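Local atomic coordinates of peptidase M16 domain protein (Alicyclobacillus acidocaldarius subsp. acidocaldarius DSM 446, PDB entry 4XEA), a protein that is a putative metallopeptidase of the M16 (insulinase-like) family that binds a metal ion and probably cleaves peptides. Residues H53-L63 and V173-C184. Residues are numbered along the deposited sequence; the frame is centred on the assembly and turned at random.
Sequences HEMPDGIAHFL and VRAITKEQLLLC. With NI (nickel (II) ion), chain C.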
loop_
_atom_site.group_PDB
_atom_site.type_symbol
_atom_site.label_atom_id
_atom_site.label_comp_id
_atom_site.label_asym_id
_atom_site.label_seq_id
_atom_site.Cartn_x
_atom_site.Cartn_y
_atom_site.Cartn_z
ATOM N N HIS A 53 -17.165 -32.739 14.901
ATOM C CA HIS A 53 -17.981 -31.884 14.051
ATOM C C HIS A 53 -17.331 -31.669 12.683
ATOM O O HIS A 53 -16.101 -31.552 12.555
ATOM C CB HIS A 53 -18.197 -30.545 14.728
ATOM C CG HIS A 53 -18.852 -30.638 16.068
ATOM N ND1 HIS A 53 -20.208 -30.856 16.226
ATOM C CD2 HIS A 53 -18.349 -30.490 17.315
ATOM C CE1 HIS A 53 -20.506 -30.845 17.513
ATOM N NE2 HIS A 53 -19.392 -30.645 18.197
ATOM N N GLU A 54 -18.177 -31.652 11.664
ATOM C CA GLU A 54 -17.792 -31.266 10.332
ATOM C C GLU A 54 -18.741 -30.167 9.842
ATOM O O GLU A 54 -19.940 -30.376 9.704
ATOM C CB GLU A 54 -17.844 -32.458 9.396
ATOM C CG GLU A 54 -17.306 -32.105 8.020
ATOM C CD GLU A 54 -16.377 -33.169 7.462
ATOM O OE1 GLU A 54 -16.456 -33.421 6.240
ATOM O OE2 GLU A 54 -15.579 -33.748 8.247
HETATM N N MSE A 55 -18.178 -28.988 9.614
HETATM C CA MSE A 55 -18.971 -27.817 9.344
HETATM C C MSE A 55 -19.036 -27.566 7.867
HETATM O O MSE A 55 -18.144 -27.977 7.129
HETATM C CB MSE A 55 -18.331 -26.592 9.975
HETATM C CG MSE A 55 -18.257 -26.603 11.469
HETATM SE SE MSE A 55 -19.989 -26.441 12.335
HETATM C CE MSE A 55 -20.416 -28.282 12.640
ATOM N N PRO A 56 -20.061 -26.809 7.434
ATOM C CA PRO A 56 -20.014 -26.237 6.108
ATOM C C PRO A 56 -18.918 -25.212 6.037
ATOM O O PRO A 56 -18.628 -24.539 7.039
ATOM C CB PRO A 56 -21.376 -25.520 5.972
ATOM C CG PRO A 56 -22.216 -26.058 7.064
ATOM C CD PRO A 56 -21.279 -26.411 8.165
ATOM N N ASP A 57 -18.309 -25.075 4.862
ATOM C CA ASP A 57 -17.297 -24.068 4.676
ATOM C C ASP A 57 -17.876 -22.668 4.813
ATOM O O ASP A 57 -19.020 -22.420 4.432
ATOM C CB ASP A 57 -16.608 -24.267 3.327
ATOM C CG ASP A 57 -15.647 -25.459 3.346
ATOM O OD1 ASP A 57 -14.964 -25.667 4.377
ATOM O OD2 ASP A 57 -15.592 -26.194 2.349
ATOM N N GLY A 58 -17.087 -21.755 5.381
ATOM C CA GLY A 58 -17.493 -20.359 5.440
ATOM C C GLY A 58 -17.676 -19.799 6.826
ATOM O O GLY A 58 -17.944 -18.616 6.953
ATOM N N ILE A 59 -17.514 -20.604 7.881
ATOM C CA ILE A 59 -17.959 -20.162 9.196
ATOM C C ILE A 59 -17.078 -19.122 9.822
ATOM O O ILE A 59 -17.625 -18.150 10.346
ATOM C CB ILE A 59 -18.277 -21.325 10.193
ATOM C CG1 ILE A 59 -19.514 -22.070 9.673
ATOM C CG2 ILE A 59 -18.605 -20.756 11.601
ATOM C CD1 ILE A 59 -19.988 -23.230 10.560
ATOM N N ALA A 60 -15.754 -19.294 9.767
ATOM C CA ALA A 60 -14.833 -18.283 10.291
ATOM C C ALA A 60 -15.201 -16.887 9.755
ATOM O O ALA A 60 -15.298 -15.907 10.507
ATOM C CB ALA A 60 -13.372 -18.626 9.988
ATOM N N HIS A 61 -15.458 -16.833 8.455
ATOM C CA HIS A 61 -15.709 -15.561 7.753
ATOM C C HIS A 61 -17.117 -15.010 8.021
ATOM O O HIS A 61 -17.314 -13.795 8.115
ATOM C CB HIS A 61 -15.465 -15.796 6.274
ATOM C CG HIS A 61 -15.958 -14.710 5.403
ATOM N ND1 HIS A 61 -17.182 -14.777 4.773
ATOM C CD2 HIS A 61 -15.428 -13.507 5.082
ATOM C CE1 HIS A 61 -17.376 -13.675 4.081
ATOM N NE2 HIS A 61 -16.319 -12.898 4.234
ATOM N N PHE A 62 -18.091 -15.906 8.146
ATOM C CA PHE A 62 -19.456 -15.529 8.577
ATOM C C PHE A 62 -19.412 -14.857 9.973
ATOM O O PHE A 62 -19.996 -13.779 10.198
ATOM C CB PHE A 62 -20.332 -16.786 8.585
ATOM C CG PHE A 62 -21.809 -16.524 8.429
ATOM C CD1 PHE A 62 -22.504 -15.796 9.369
ATOM C CD2 PHE A 62 -22.514 -17.082 7.369
ATOM C CE1 PHE A 62 -23.880 -15.580 9.227
ATOM C CE2 PHE A 62 -23.877 -16.868 7.226
ATOM C CZ PHE A 62 -24.554 -16.121 8.149
ATOM N N LEU A 63 -18.702 -15.475 10.907
ATOM C CA LEU A 63 -18.543 -14.899 12.256
ATOM C C LEU A 63 -17.861 -13.519 12.183
ATOM O O LEU A 63 -18.264 -12.586 12.881
ATOM C CB LEU A 63 -17.758 -15.831 13.180
ATOM C CG LEU A 63 -18.436 -17.141 13.586
ATOM C CD1 LEU A 63 -17.458 -17.956 14.412
ATOM C CD2 LEU A 63 -19.767 -16.845 14.395
ATOM N N VAL A 173 -22.524 -21.816 2.381
ATOM C CA VAL A 173 -22.957 -20.666 3.170
ATOM C C VAL A 173 -24.466 -20.790 3.458
ATOM O O VAL A 173 -24.925 -20.571 4.582
ATOM C CB VAL A 173 -22.611 -19.341 2.476
ATOM C CG1 VAL A 173 -23.465 -18.202 3.023
ATOM C CG2 VAL A 173 -21.135 -19.028 2.642
ATOM N N ARG A 174 -25.210 -21.216 2.449
ATOM C CA ARG A 174 -26.641 -21.437 2.590
ATOM C C ARG A 174 -26.994 -22.524 3.615
ATOM O O ARG A 174 -28.054 -22.444 4.246
ATOM C CB ARG A 174 -27.250 -21.738 1.207
ATOM C CG ARG A 174 -28.387 -22.763 1.167
ATOM C CD ARG A 174 -29.769 -22.132 1.015
ATOM N NE ARG A 174 -30.508 -22.001 2.282
ATOM C CZ ARG A 174 -31.021 -20.865 2.773
ATOM N NH1 ARG A 174 -31.681 -20.896 3.927
ATOM N NH2 ARG A 174 -30.880 -19.698 2.137
ATOM N N ALA A 175 -26.132 -23.525 3.805
ATOM C CA ALA A 175 -26.441 -24.585 4.776
ATOM C C ALA A 175 -26.048 -24.205 6.212
ATOM O O ALA A 175 -26.443 -24.886 7.156
ATOM C CB ALA A 175 -25.791 -25.908 4.377
ATOM N N ILE A 176 -25.263 -23.141 6.388
ATOM C CA ILE A 176 -24.833 -22.726 7.736
ATOM C C ILE A 176 -26.069 -22.417 8.600
ATOM O O ILE A 176 -27.007 -21.788 8.125
ATOM C CB ILE A 176 -23.861 -21.497 7.677
ATOM C CG1 ILE A 176 -22.515 -21.898 7.066
ATOM C CG2 ILE A 176 -23.607 -20.916 9.060
ATOM C CD1 ILE A 176 -21.531 -20.748 6.879
ATOM N N THR A 177 -26.085 -22.895 9.844
ATOM C CA THR A 177 -27.187 -22.631 10.769
ATOM C C THR A 177 -26.687 -21.800 11.949
ATOM O O THR A 177 -25.502 -21.822 12.295
ATOM C CB THR A 177 -27.777 -23.935 11.326
ATOM O OG1 THR A 177 -26.830 -24.516 12.228
ATOM C CG2 THR A 177 -28.091 -24.937 10.203
ATOM N N LYS A 178 -27.597 -21.093 12.598
ATOM C CA LYS A 178 -27.266 -20.296 13.777
ATOM C C LYS A 178 -26.579 -21.159 14.847
ATOM O O LYS A 178 -25.649 -20.711 15.510
ATOM C CB LYS A 178 -28.528 -19.632 14.351
ATOM C CG LYS A 178 -28.258 -18.750 15.565
ATOM C CD LYS A 178 -29.525 -18.051 16.077
ATOM C CE LYS A 178 -30.411 -18.990 16.877
ATOM N NZ LYS A 178 -31.801 -18.545 16.780
ATOM N N GLU A 179 -27.039 -22.393 14.982
ATOM C CA GLU A 179 -26.518 -23.359 15.955
ATOM C C GLU A 179 -25.037 -23.652 15.716
ATOM O O GLU A 179 -24.198 -23.655 16.635
ATOM C CB GLU A 179 -27.323 -24.670 15.805
ATOM C CG GLU A 179 -28.746 -24.644 16.354
ATOM C CD GLU A 179 -29.759 -23.740 15.586
ATOM O OE1 GLU A 179 -29.716 -23.642 14.333
ATOM O OE2 GLU A 179 -30.628 -23.130 16.261
ATOM N N GLN A 180 -24.709 -23.904 14.462
ATOM C CA GLN A 180 -23.317 -24.096 14.056
ATOM C C GLN A 180 -22.456 -22.878 14.305
ATOM O O GLN A 180 -21.343 -22.990 14.807
ATOM C CB GLN A 180 -23.268 -24.439 12.589
ATOM C CG GLN A 180 -23.783 -25.827 12.312
ATOM C CD GLN A 180 -23.957 -26.083 10.832
ATOM O OE1 GLN A 180 -24.068 -25.146 10.040
ATOM N NE2 GLN A 180 -24.020 -27.355 10.457
ATOM N N LEU A 181 -22.965 -21.706 13.947
ATOM C CA LEU A 181 -22.208 -20.484 14.151
ATOM C C LEU A 181 -21.902 -20.321 15.633
ATOM O O LEU A 181 -20.792 -19.944 16.009
ATOM C CB LEU A 181 -22.987 -19.261 13.640
ATOM C CG LEU A 181 -23.067 -19.015 12.140
ATOM C CD1 LEU A 181 -24.175 -17.959 11.783
ATOM C CD2 LEU A 181 -21.685 -18.589 11.589
ATOM N N LEU A 182 -22.906 -20.591 16.466
ATOM C CA LEU A 182 -22.775 -20.423 17.904
ATOM C C LEU A 182 -21.794 -21.452 18.481
ATOM O O LEU A 182 -20.988 -21.125 19.363
ATOM C CB LEU A 182 -24.141 -20.520 18.608
ATOM C CG LEU A 182 -25.085 -19.314 18.479
ATOM C CD1 LEU A 182 -26.279 -19.459 19.401
ATOM C CD2 LEU A 182 -24.360 -18.008 18.762
ATOM N N LEU A 183 -21.834 -22.666 17.956
ATOM C CA LEU A 183 -20.900 -23.709 18.390
ATOM C C LEU A 183 -19.470 -23.269 18.080
ATOM O O LEU A 183 -18.601 -23.298 18.950
ATOM C CB LEU A 183 -21.189 -25.016 17.681
ATOM C CG LEU A 183 -20.044 -26.033 17.820
ATOM C CD1 LEU A 183 -20.044 -26.608 19.251
ATOM C CD2 LEU A 183 -20.202 -27.106 16.791
ATOM N N CYS A 184 -19.231 -22.837 16.840
ATOM C CA CYS A 184 -17.893 -22.425 16.450
ATOM C C CYS A 184 -17.447 -21.219 17.228
ATOM O O CYS A 184 -16.302 -21.172 17.635
ATOM C CB CYS A 184 -17.781 -22.204 14.944
ATOM S SG CYS A 184 -18.028 -23.709 14.073
HETATM NI NI NI C . -16.435 -10.717 3.834
HETATM O O HOH W 1 -16.121 -8.321 3.497
#
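The helix that carries the inverted HxxEH zinc-binding motif of M16 peptidases packs here, through Ile59, Phe62 and Leu63, on the end of helix 170-175, the turn after it and the start of helix 178-188. The short axes of helices 59-63 and 178-184 cross almost at a right angle (-89°), 10.1 Å apart. No hydrogen bond joins the two segments. Leu181 lies across Phe62 at about a right angle, its CD1 3.5 Å from Phe62 CE1. Ile176 CD1 comes obliquely against CD2, the ring atom across from CE1, and Val173 CG1 lies at the ring edge. With chi1 at -155°, roughly opposite the backbone N, the Phe62 ring is swung between Leu181 and Ile176. Ile59 and Ile176 run alongside each other in opposite directions, with Ile59 CG1 3.7 Å from Ile176 CD1, while Ile59 CG2 meets Cys184 CB at 3.7 Å. The selenium of selenomethionine Met55 touches both Gln180 CG and Cys184 SG. The Gln180 amide lies against Pro56, with OE1 3.6 Å from Pro56 CD. A capping box holds this amide. Thr177 N donates to Gln180 OE1 at 3.0 Å, from above the carbonyl plane, and Gln180 N returns a bond to Thr177 OG1. Cut back to an alanine, Gln180 would lose its amide, which would probably leave Thr177 N without this acceptor and a gap beside Pro56 and the selenium. Leu183 CD2 sits over the centre of the His53 ring, 3.7 Å from its centroid, a CH-pi contact. On the same helix as Phe62, His61 NE2 binds nickel at 2.2 Å; His65 and Glu136 complete the protein ligands. Helix 123-141 packs against Phe62 and His61, strand 84-90 against Ala60 and His61, and strand 45-48 against Met55, Leu183 and Cys184.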